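Local atomic coordinates of protein (glyceraldehyde 3-phosphate dehydrogenase) (Sulfolobus solfataricus, PDB entry 1B7G), a protein that catalyses the phosphorylating oxidation of D-glyceraldehyde 3-phosphate to 1,3-bisphosphoglycerate, using NADP in marked preference to NAD. Residues K156-R161 and T226-V231; M279-S284 and M293-V298; P24-V29 and D310-S315. The protein carries 1 engineered substitution. All coordinates share one frame; numbering follows the deposited sequence.

In the fold
Following the chain from its N terminus, 24-29 opens contact 3, at the second strand of the parallel, Rossmann-type nucleotide-binding sheet. The chain then passes into the mixed sheet of the C-terminal domain, where contact 1 joins 156-161 to 226-231 and closes first. Contact 2 follows in series as a hairpin pairing of 279-284 with 293-298. Strands 219-227 and 291-298 are neighbours, so contacts 1 and 2 belong to one sheet, their centres about 17 Å apart. Helix 304-315 then returns to the nucleotide-binding domain and closes contact 3, whose loop of 280 residues encloses both others. Contacts 2 and 3 lie on opposite sides of the chain's centre.

Contact 1. Residues K156-R161 and T226-V231; sequences KVEKVR and TLKDKV. Unlike the reference sequence in segment 156-161: Lys-159 (reference Asn).
Contact 1 is an antiparallel strand pairing broken by a classic beta bulge, where strand 157-167 begins and strand 219-227 ends in the mixed sheet of the C-terminal domain. The evidence is a shared acceptor: Thr-226 O takes the N-H of Glu-158 at 2.8 Å from its N and that of Lys-159 at 3.1 Å from its N. Glu-158 supplies the extra residue, its psi of -27° being helical rather than extended. Thr-226 N returns a nearly straight bond (167°) to Lys-159 O at 2.7 Å, on a lone pair. Beyond the bulge, Lys-228 N reaches Lys-156 O at 2.8 Å, more bent at 137°.

On one face Val-157 and Leu-227 cross obliquely, CG2 of the valine meeting CD2 of the leucine at 3.9 Å. On the other face Lys-159, the substituted residue (Asn in the reference sequence), meets Thr-226 at its CB, 3.8 Å from the threonine CB; its chain runs extended through CD, which lies above the guanidinium plane of Arg-161, near the rim, and bends only beyond it. Glu-158 and Lys-228 run side by side in the same direction. The carboxylate touches the aliphatic part of the lysine, Glu-158 OE2 to Lys-228 CD 3.4 Å, whereas Glu-158 OE2 and Lys-228 NZ stay 4.9 Å apart, so any attraction is probably long-range. A water accepts from Lys-156 N and donates to Asp-229 OD2, which also bonds Ser-155 OG.

The Val-157 and Leu-227 face packs on helix 139-152 through Val-151. Strand 205-213 flanks 157-167 on its other edge, where Asp-205 forms a salt bridge with Arg-161.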
loop_
_atom_site.group_PDB
_atom_site.type_symbol
_atom_site.label_atom_id
_atom_site.label_comp_id
_atom_site.label_asym_id
_atom_site.label_seq_id
_atom_site.Cartn_x
_atom_site.Cartn_y
_atom_site.Cartn_z
ATOM N N LYS A 156 -37.722 -4.708 -7.113
ATOM C CA LYS A 156 -37.464 -5.835 -6.233
ATOM C C LYS A 156 -36.524 -6.866 -6.869
ATOM O O LYS A 156 -36.800 -7.325 -7.982
ATOM C CB LYS A 156 -38.785 -6.534 -5.901
ATOM C CG LYS A 156 -38.624 -7.449 -4.700
ATOM C CD LYS A 156 -39.917 -8.159 -4.360
ATOM C CE LYS A 156 -39.644 -9.357 -3.457
ATOM N NZ LYS A 156 -38.804 -9.002 -2.290
ATOM N N VAL A 157 -35.487 -7.276 -6.160
ATOM C CA VAL A 157 -34.570 -8.298 -6.644
ATOM C C VAL A 157 -35.220 -9.656 -6.416
ATOM O O VAL A 157 -35.506 -10.080 -5.294
ATOM C CB VAL A 157 -33.192 -8.239 -5.960
ATOM C CG1 VAL A 157 -32.317 -9.418 -6.329
ATOM C CG2 VAL A 157 -32.551 -6.894 -6.329
ATOM N N GLU A 158 -35.464 -10.323 -7.536
ATOM C CA GLU A 158 -36.155 -11.609 -7.469
ATOM C C GLU A 158 -35.200 -12.776 -7.539
ATOM O O GLU A 158 -35.474 -13.848 -6.994
ATOM C CB GLU A 158 -37.152 -11.627 -8.655
ATOM C CG GLU A 158 -38.242 -10.587 -8.466
ATOM C CD GLU A 158 -39.184 -10.935 -7.323
ATOM O OE1 GLU A 158 -38.993 -11.987 -6.670
ATOM O OE2 GLU A 158 -40.118 -10.160 -7.072
ATOM N N LYS A 159 -34.046 -12.546 -8.180
ATOM C CA LYS A 159 -33.071 -13.615 -8.318
ATOM C C LYS A 159 -31.639 -13.118 -8.545
ATOM O O LYS A 159 -31.387 -12.145 -9.198
ATOM C CB LYS A 159 -33.468 -14.524 -9.511
ATOM C CG LYS A 159 -32.697 -15.839 -9.431
ATOM C CD LYS A 159 -32.766 -16.641 -10.702
ATOM C CE LYS A 159 -34.168 -17.125 -11.009
ATOM N NZ LYS A 159 -34.141 -18.156 -12.092
ATOM N N VAL A 160 -30.682 -13.828 -7.912
ATOM C CA VAL A 160 -29.272 -13.488 -8.048
ATOM C C VAL A 160 -28.477 -14.755 -8.405
ATOM O O VAL A 160 -28.584 -15.755 -7.694
ATOM C CB VAL A 160 -28.656 -12.919 -6.747
ATOM C CG1 VAL A 160 -27.128 -12.692 -6.902
ATOM C CG2 VAL A 160 -29.287 -11.603 -6.335
ATOM N N ARG A 161 -27.629 -14.606 -9.414
ATOM C CA ARG A 161 -26.665 -15.668 -9.739
ATOM C C ARG A 161 -25.306 -14.945 -9.795
ATOM O O ARG A 161 -25.248 -13.866 -10.387
ATOM C CB ARG A 161 -26.940 -16.399 -11.050
ATOM C CG ARG A 161 -28.279 -17.179 -11.064
ATOM C CD ARG A 161 -28.203 -18.348 -10.109
ATOM N NE ARG A 161 -29.405 -19.197 -10.118
ATOM C CZ ARG A 161 -30.404 -19.058 -9.243
ATOM N NH1 ARG A 161 -30.296 -18.088 -8.328
ATOM N NH2 ARG A 161 -31.481 -19.845 -9.253
ATOM N N THR A 226 -32.020 -10.749 -11.446
ATOM C CA THR A 226 -33.305 -10.694 -12.152
ATOM C C THR A 226 -34.275 -9.880 -11.276
ATOM O O THR A 226 -34.338 -10.168 -10.080
ATOM C CB THR A 226 -33.924 -12.080 -12.401
ATOM O OG1 THR A 226 -32.968 -12.867 -13.080
ATOM C CG2 THR A 226 -35.215 -11.947 -13.216
ATOM N N LEU A 227 -34.804 -8.811 -11.823
ATOM C CA LEU A 227 -35.700 -7.914 -11.095
ATOM C C LEU A 227 -37.177 -8.231 -11.354
ATOM O O LEU A 227 -37.548 -8.892 -12.326
ATOM C CB LEU A 227 -35.442 -6.464 -11.545
ATOM C CG LEU A 227 -33.974 -6.025 -11.464
ATOM C CD1 LEU A 227 -33.770 -4.665 -12.088
ATOM C CD2 LEU A 227 -33.506 -6.060 -10.018
ATOM N N LYS A 228 -38.041 -7.711 -10.489
ATOM C CA LYS A 228 -39.476 -8.014 -10.615
ATOM C C LYS A 228 -40.043 -7.349 -11.846
ATOM O O LYS A 228 -40.884 -7.865 -12.577
ATOM C CB LYS A 228 -40.163 -7.551 -9.329
ATOM C CG LYS A 228 -41.678 -7.354 -9.437
ATOM C CD LYS A 228 -42.340 -7.860 -8.158
ATOM C CE LYS A 228 -43.611 -7.095 -7.833
ATOM N NZ LYS A 228 -44.390 -7.791 -6.771
ATOM N N ASP A 229 -39.611 -6.109 -12.056
ATOM C CA ASP A 229 -40.069 -5.273 -13.132
ATOM C C ASP A 229 -38.968 -4.913 -14.118
ATOM O O ASP A 229 -37.794 -4.982 -13.758
ATOM C CB ASP A 229 -40.589 -3.940 -12.489
ATOM C CG ASP A 229 -41.355 -4.259 -11.209
ATOM O OD1 ASP A 229 -42.345 -5.021 -11.308
ATOM O OD2 ASP A 229 -40.892 -3.830 -10.119
ATOM N N LYS A 230 -39.363 -4.488 -15.318
ATOM C CA LYS A 230 -38.399 -4.040 -16.317
ATOM C C LYS A 230 -37.957 -2.647 -15.900
ATOM O O LYS A 230 -38.778 -1.885 -15.365
ATOM C CB LYS A 230 -38.997 -4.022 -17.721
ATOM C CG LYS A 230 -39.746 -5.284 -18.113
ATOM C CD LYS A 230 -40.327 -5.171 -19.512
ATOM C CE LYS A 230 -41.057 -6.435 -19.926
ATOM N NZ LYS A 230 -42.491 -6.422 -19.524
ATOM N N VAL A 231 -36.680 -2.329 -15.992
ATOM C CA VAL A 231 -36.207 -1.031 -15.537
ATOM C C VAL A 231 -35.347 -0.358 -16.601
ATOM O O VAL A 231 -34.881 -1.015 -17.528
ATOM C CB VAL A 231 -35.367 -1.078 -14.239
ATOM C CG1 VAL A 231 -36.113 -1.679 -13.066
ATOM C CG2 VAL A 231 -34.048 -1.798 -14.451
HETATM O O HOH W 1 -40.486 -3.777 -7.043
#

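Contact 2. Residues M279-S284 and M293-V298; sequences MIFSDS and MLMYAV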
loop_
_atom_site.group_PDB
_atom_site.type_symbol
_atom_site.label_atom_id
_atom_site.label_comp_id
_atom_site.label_asym_id
_atom_site.label_seq_id
_atom_site.Cartn_x
_atom_site.Cartn_y
_atom_site.Cartn_z
ATOM N N MET A 279 -16.577 -1.695 -5.483
ATOM C CA MET A 279 -16.092 -0.985 -6.648
ATOM C C MET A 279 -16.745 -1.492 -7.943
ATOM O O MET A 279 -16.307 -2.521 -8.483
ATOM C CB MET A 279 -14.565 -1.111 -6.783
ATOM C CG MET A 279 -13.759 -0.336 -5.752
ATOM S SD MET A 279 -12.131 -1.053 -5.438
ATOM C CE MET A 279 -12.464 -2.249 -4.212
ATOM N N ILE A 280 -17.846 -0.876 -8.364
ATOM C CA ILE A 280 -18.573 -1.360 -9.537
ATOM C C ILE A 280 -18.006 -0.744 -10.809
ATOM O O ILE A 280 -17.854 0.474 -10.912
ATOM C CB ILE A 280 -20.077 -1.052 -9.459
ATOM C CG1 ILE A 280 -20.702 -1.792 -8.272
ATOM C CG2 ILE A 280 -20.774 -1.431 -10.778
ATOM C CD1 ILE A 280 -22.148 -1.485 -8.005
ATOM N N PHE A 281 -17.665 -1.610 -11.763
ATOM C CA PHE A 281 -17.176 -1.147 -13.065
ATOM C C PHE A 281 -18.337 -0.619 -13.883
ATOM O O PHE A 281 -19.241 -1.376 -14.258
ATOM C CB PHE A 281 -16.445 -2.309 -13.794
ATOM C CG PHE A 281 -15.130 -2.577 -13.078
ATOM C CD1 PHE A 281 -15.080 -3.404 -11.973
ATOM C CD2 PHE A 281 -13.981 -1.929 -13.515
ATOM C CE1 PHE A 281 -13.884 -3.631 -11.339
ATOM C CE2 PHE A 281 -12.768 -2.140 -12.861
ATOM C CZ PHE A 281 -12.742 -2.977 -11.773
ATOM N N SER A 282 -18.396 0.705 -14.042
ATOM C CA SER A 282 -19.504 1.367 -14.684
ATOM C C SER A 282 -19.744 1.002 -16.136
ATOM O O SER A 282 -20.935 0.849 -16.493
ATOM C CB SER A 282 -19.432 2.905 -14.541
ATOM O OG SER A 282 -18.431 3.461 -15.352
ATOM N N ASP A 283 -18.739 0.573 -16.878
ATOM C CA ASP A 283 -18.947 0.058 -18.225
ATOM C C ASP A 283 -19.529 -1.351 -18.187
ATOM O O ASP A 283 -20.021 -1.785 -19.231
ATOM C CB ASP A 283 -17.603 -0.009 -18.982
ATOM C CG ASP A 283 -17.150 1.326 -19.511
ATOM O OD1 ASP A 283 -17.787 2.361 -19.227
ATOM O OD2 ASP A 283 -16.129 1.372 -20.234
ATOM N N SER A 284 -19.491 -2.018 -17.038
ATOM C CA SER A 284 -20.003 -3.342 -16.860
ATOM C C SER A 284 -21.587 -3.373 -16.705
ATOM O O SER A 284 -22.145 -4.439 -16.876
ATOM C CB SER A 284 -19.398 -4.112 -15.710
ATOM O OG SER A 284 -19.969 -3.821 -14.461
ATOM N N MET A 293 -26.802 -7.105 -15.385
ATOM C CA MET A 293 -25.508 -7.776 -15.240
ATOM C C MET A 293 -24.467 -6.692 -14.900
ATOM O O MET A 293 -24.702 -5.571 -15.267
ATOM C CB MET A 293 -25.118 -8.561 -16.481
ATOM C CG MET A 293 -25.615 -9.998 -16.499
ATOM S SD MET A 293 -25.288 -10.879 -18.054
ATOM C CE MET A 293 -26.439 -10.055 -19.125
ATOM N N LEU A 294 -23.495 -7.009 -14.067
ATOM C CA LEU A 294 -22.396 -6.083 -13.774
ATOM C C LEU A 294 -21.253 -6.819 -13.065
ATOM O O LEU A 294 -21.372 -7.956 -12.563
ATOM C CB LEU A 294 -22.862 -4.855 -12.987
ATOM C CG LEU A 294 -23.547 -5.141 -11.642
ATOM C CD1 LEU A 294 -22.536 -5.248 -10.526
ATOM C CD2 LEU A 294 -24.587 -4.049 -11.346
ATOM N N MET A 295 -20.099 -6.172 -12.936
ATOM C CA MET A 295 -19.000 -6.800 -12.183
ATOM C C MET A 295 -18.402 -5.758 -11.243
ATOM O O MET A 295 -18.478 -4.538 -11.513
ATOM C CB MET A 295 -17.905 -7.306 -13.183
ATOM C CG MET A 295 -17.363 -6.108 -13.957
ATOM S SD MET A 295 -15.923 -6.492 -14.906
ATOM C CE MET A 295 -16.506 -7.460 -16.243
ATOM N N TYR A 296 -17.810 -6.230 -10.160
ATOM C CA TYR A 296 -17.230 -5.286 -9.196
ATOM C C TYR A 296 -16.052 -5.909 -8.485
ATOM O O TYR A 296 -15.907 -7.154 -8.400
ATOM C CB TYR A 296 -18.346 -4.762 -8.249
ATOM C CG TYR A 296 -19.150 -5.789 -7.495
ATOM C CD1 TYR A 296 -18.627 -6.422 -6.358
ATOM C CD2 TYR A 296 -20.432 -6.118 -7.860
ATOM C CE1 TYR A 296 -19.378 -7.350 -5.669
ATOM C CE2 TYR A 296 -21.200 -7.028 -7.159
ATOM C CZ TYR A 296 -20.658 -7.667 -6.077
ATOM O OH TYR A 296 -21.389 -8.613 -5.408
ATOM N N ALA A 297 -15.197 -5.015 -7.947
ATOM C CA ALA A 297 -14.096 -5.458 -7.106
ATOM C C ALA A 297 -14.426 -5.308 -5.630
ATOM O O ALA A 297 -15.223 -4.423 -5.245
ATOM C CB ALA A 297 -12.796 -4.690 -7.418
ATOM N N VAL A 298 -13.828 -6.116 -4.770
ATOM C CA VAL A 298 -14.038 -6.030 -3.328
ATOM C C VAL A 298 -12.672 -6.014 -2.615
ATOM O O VAL A 298 -11.878 -6.926 -2.812
ATOM C CB VAL A 298 -14.842 -7.213 -2.788
ATOM C CG1 VAL A 298 -15.036 -7.154 -1.286
ATOM C CG2 VAL A 298 -16.230 -7.332 -3.482
#
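Strands 278-288 and 291-298 form a beta hairpin, and here its antiparallel pairing runs from regular backbone bonding into a turn completed by a serine side chain. Met-279 and Ala-297 make the hydrogen-bonded pair, with Met-279 O receiving Ala-297 N at 2.8 Å; their CB atoms meet on the same face. Ile-280 and Tyr-296 form the next, non-hydrogen-bonded pair, close enough to set Tyr-296 CB 3.0 Å from Met-279 O. The tyrosine CG sits in the crowded position between backbone N and carbonyl carbon, which directs the ring. Ile-280 crosses it obliquely, CG1 lying 3.8 Å from Tyr-296 CB. The tyrosine ring continues away from Ile-280 onto helix 139-152 and meets the ring of His-221, while Val-298 lies beside the catalytic His-219.

Phe-281, its CG beside the backbone N, turns a ring edge to the opposing backbone: Met-295 O and Tyr-296 CA lie in the ring plane. Met-295 combines the crowded chi1 with an anti chi2, which puts its SD 4.9 Å from the Phe-281 ring centroid, 36° off the normal, an oblique Met-aromatic contact; the bend at chi3 only directs the methyl. The same chi1 presses Met-295 CG to 3.3 Å from Ser-284 CB, closer than ordinary van der Waals contact.

Ser-284 also takes the crowded rotamer (chi1 82°). Its OG donates to Phe-281 O at 2.6 Å, on a lone pair, and accepts from Met-295 N at 2.8 Å along a nearly straight line (165°). The hydroxyl thus relays between two backbone groups where the strand twists off into helical torsions, and donating at one end would probably be strengthened by accepting at the other.

Contact 3. Residues P24-V29 and D310-S315; sequences PDMKLV and DAIRAS
The backbones of 24-29, at the start of strand 26-32, and of helical 310-315 stay well apart, the nearest CA atoms being Met-26 and Ile-312 at 9.4 Å, so side chains alone bridge the gap.

Asp-25 and Arg-313 meet tip to tip in a side-on, two-pronged salt bridge. Arg-313 NH2 lies 2.7 Å from Asp-25 OD1 with the N-H almost straight (177°), and Arg-313 NE lies 2.8 Å from Asp-25 OD2. Each oxygen uses its syn lone pair, and the carboxylate and guanidinium planes differ by just 20°. Gln-23 OE1 also accepts from NH2, while Ser-324 and Thr-328 hydroxyls bond NH1, so the guanidinium's rotation is fixed from several directions.

Met-26, extended beyond CG, runs alongside this pair to the helix. Its CE presses on Ile-312 CG2 at 3.5 Å, a tight approach, and also lies over one face of the Arg-313 guanidinium, 3.7 Å from its plane and offset toward the rim. An alanine in place of Arg-313 would remove both bonds to Asp-25 and the guanidinium face that the methionine methyl covers, and would probably loosen the helix from the strand.

Helix 321-331 covers the arginine through Ile-327, and Tyr-125 of helix 121-128 also touches it. Met-26 also touches Val-2 of strand 2-7, so the returning helix 304-315 packs against the nucleotide-binding sheet.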
loop_
_atom_site.group_PDB
_atom_site.type_symbol
_atom_site.label_atom_id
_atom_site.label_comp_id
_atom_site.label_asym_id
_atom_site.label_seq_id
_atom_site.Cartn_x
_atom_site.Cartn_y
_atom_site.Cartn_z
ATOM N N PRO A 24 -16.619 9.314 17.512
ATOM C CA PRO A 24 -16.827 10.283 18.594
ATOM C C PRO A 24 -17.466 9.679 19.824
ATOM O O PRO A 24 -17.325 10.233 20.935
ATOM C CB PRO A 24 -17.754 11.325 17.982
ATOM C CG PRO A 24 -18.493 10.575 16.924
ATOM C CD PRO A 24 -17.497 9.580 16.364
ATOM N N ASP A 25 -18.199 8.578 19.688
ATOM C CA ASP A 25 -18.944 8.000 20.803
ATOM C C ASP A 25 -18.411 6.701 21.296
ATOM O O ASP A 25 -19.067 5.917 22.018
ATOM C CB ASP A 25 -20.435 7.831 20.391
ATOM C CG ASP A 25 -20.577 6.936 19.150
ATOM O OD1 ASP A 25 -19.628 6.816 18.354
ATOM O OD2 ASP A 25 -21.661 6.371 18.960
ATOM N N MET A 26 -17.181 6.355 20.877
ATOM C CA MET A 26 -16.593 5.117 21.339
ATOM C C MET A 26 -15.172 5.352 21.847
ATOM O O MET A 26 -14.483 6.235 21.341
ATOM C CB MET A 26 -16.512 4.138 20.129
ATOM C CG MET A 26 -17.853 3.817 19.516
ATOM S SD MET A 26 -17.741 2.450 18.294
ATOM C CE MET A 26 -19.375 2.509 17.618
ATOM N N LYS A 27 -14.695 4.466 22.691
ATOM C CA LYS A 27 -13.279 4.530 23.066
ATOM C C LYS A 27 -12.726 3.107 23.008
ATOM O O LYS A 27 -13.356 2.172 23.496
ATOM C CB LYS A 27 -13.030 5.206 24.400
ATOM C CG LYS A 27 -12.944 4.407 25.663
ATOM C CD LYS A 27 -13.112 5.304 26.892
ATOM C CE LYS A 27 -12.641 4.635 28.170
ATOM N NZ LYS A 27 -13.075 5.379 29.390
ATOM N N LEU A 28 -11.541 2.985 22.412
ATOM C CA LEU A 28 -10.883 1.690 22.346
ATOM C C LEU A 28 -10.287 1.330 23.707
ATOM O O LEU A 28 -9.315 1.951 24.128
ATOM C CB LEU A 28 -9.774 1.693 21.297
ATOM C CG LEU A 28 -8.954 0.393 21.194
ATOM C CD1 LEU A 28 -9.782 -0.768 20.663
ATOM C CD2 LEU A 28 -7.757 0.633 20.268
ATOM N N VAL A 29 -10.767 0.262 24.311
ATOM C CA VAL A 29 -10.264 -0.183 25.609
ATOM C C VAL A 29 -8.931 -0.869 25.438
ATOM O O VAL A 29 -8.010 -0.739 26.244
ATOM C CB VAL A 29 -11.256 -1.154 26.292
ATOM C CG1 VAL A 29 -10.611 -1.903 27.437
ATOM C CG2 VAL A 29 -12.488 -0.401 26.790
ATOM N N ASP A 310 -21.080 0.065 12.683
ATOM C CA ASP A 310 -22.544 0.147 12.785
ATOM C C ASP A 310 -23.134 -0.938 13.639
ATOM O O ASP A 310 -24.132 -0.714 14.370
ATOM C CB ASP A 310 -23.163 0.149 11.386
ATOM C CG ASP A 310 -22.790 1.374 10.595
ATOM O OD1 ASP A 310 -22.718 2.464 11.222
ATOM O OD2 ASP A 310 -22.575 1.285 9.364
ATOM N N ALA A 311 -22.570 -2.152 13.571
ATOM C CA ALA A 311 -23.044 -3.268 14.331
ATOM C C ALA A 311 -22.949 -2.931 15.837
ATOM O O ALA A 311 -23.819 -3.365 16.598
ATOM C CB ALA A 311 -22.339 -4.582 14.038
ATOM N N ILE A 312 -21.864 -2.283 16.239
ATOM C CA ILE A 312 -21.738 -1.875 17.646
ATOM C C ILE A 312 -22.934 -0.991 17.998
ATOM O O ILE A 312 -23.630 -1.223 18.968
ATOM C CB ILE A 312 -20.433 -1.105 17.898
ATOM C CG1 ILE A 312 -19.240 -2.072 17.878
ATOM C CG2 ILE A 312 -20.491 -0.365 19.227
ATOM C CD1 ILE A 312 -17.886 -1.436 17.608
ATOM N N ARG A 313 -23.231 -0.018 17.157
ATOM C CA ARG A 313 -24.340 0.889 17.419
ATOM C C ARG A 313 -25.673 0.185 17.448
ATOM O O ARG A 313 -26.479 0.484 18.351
ATOM C CB ARG A 313 -24.316 2.065 16.434
ATOM C CG ARG A 313 -23.048 2.876 16.574
ATOM C CD ARG A 313 -23.303 4.382 16.462
ATOM N NE ARG A 313 -22.032 5.114 16.541
ATOM C CZ ARG A 313 -21.206 5.310 15.520
ATOM N NH1 ARG A 313 -21.482 4.851 14.282
ATOM N NH2 ARG A 313 -20.089 5.983 15.777
ATOM N N ALA A 314 -25.928 -0.787 16.542
ATOM C CA ALA A 314 -27.161 -1.531 16.570
ATOM C C ALA A 314 -27.331 -2.346 17.854
ATOM O O ALA A 314 -28.324 -2.266 18.573
ATOM C CB ALA A 314 -27.263 -2.494 15.387
ATOM N N SER A 315 -26.348 -3.180 18.151
ATOM C CA SER A 315 -26.351 -4.020 19.321
ATOM C C SER A 315 -26.627 -3.204 20.604
ATOM O O SER A 315 -27.408 -3.641 21.441
ATOM C CB SER A 315 -24.981 -4.664 19.482
ATOM O OG SER A 315 -24.894 -5.632 20.477
#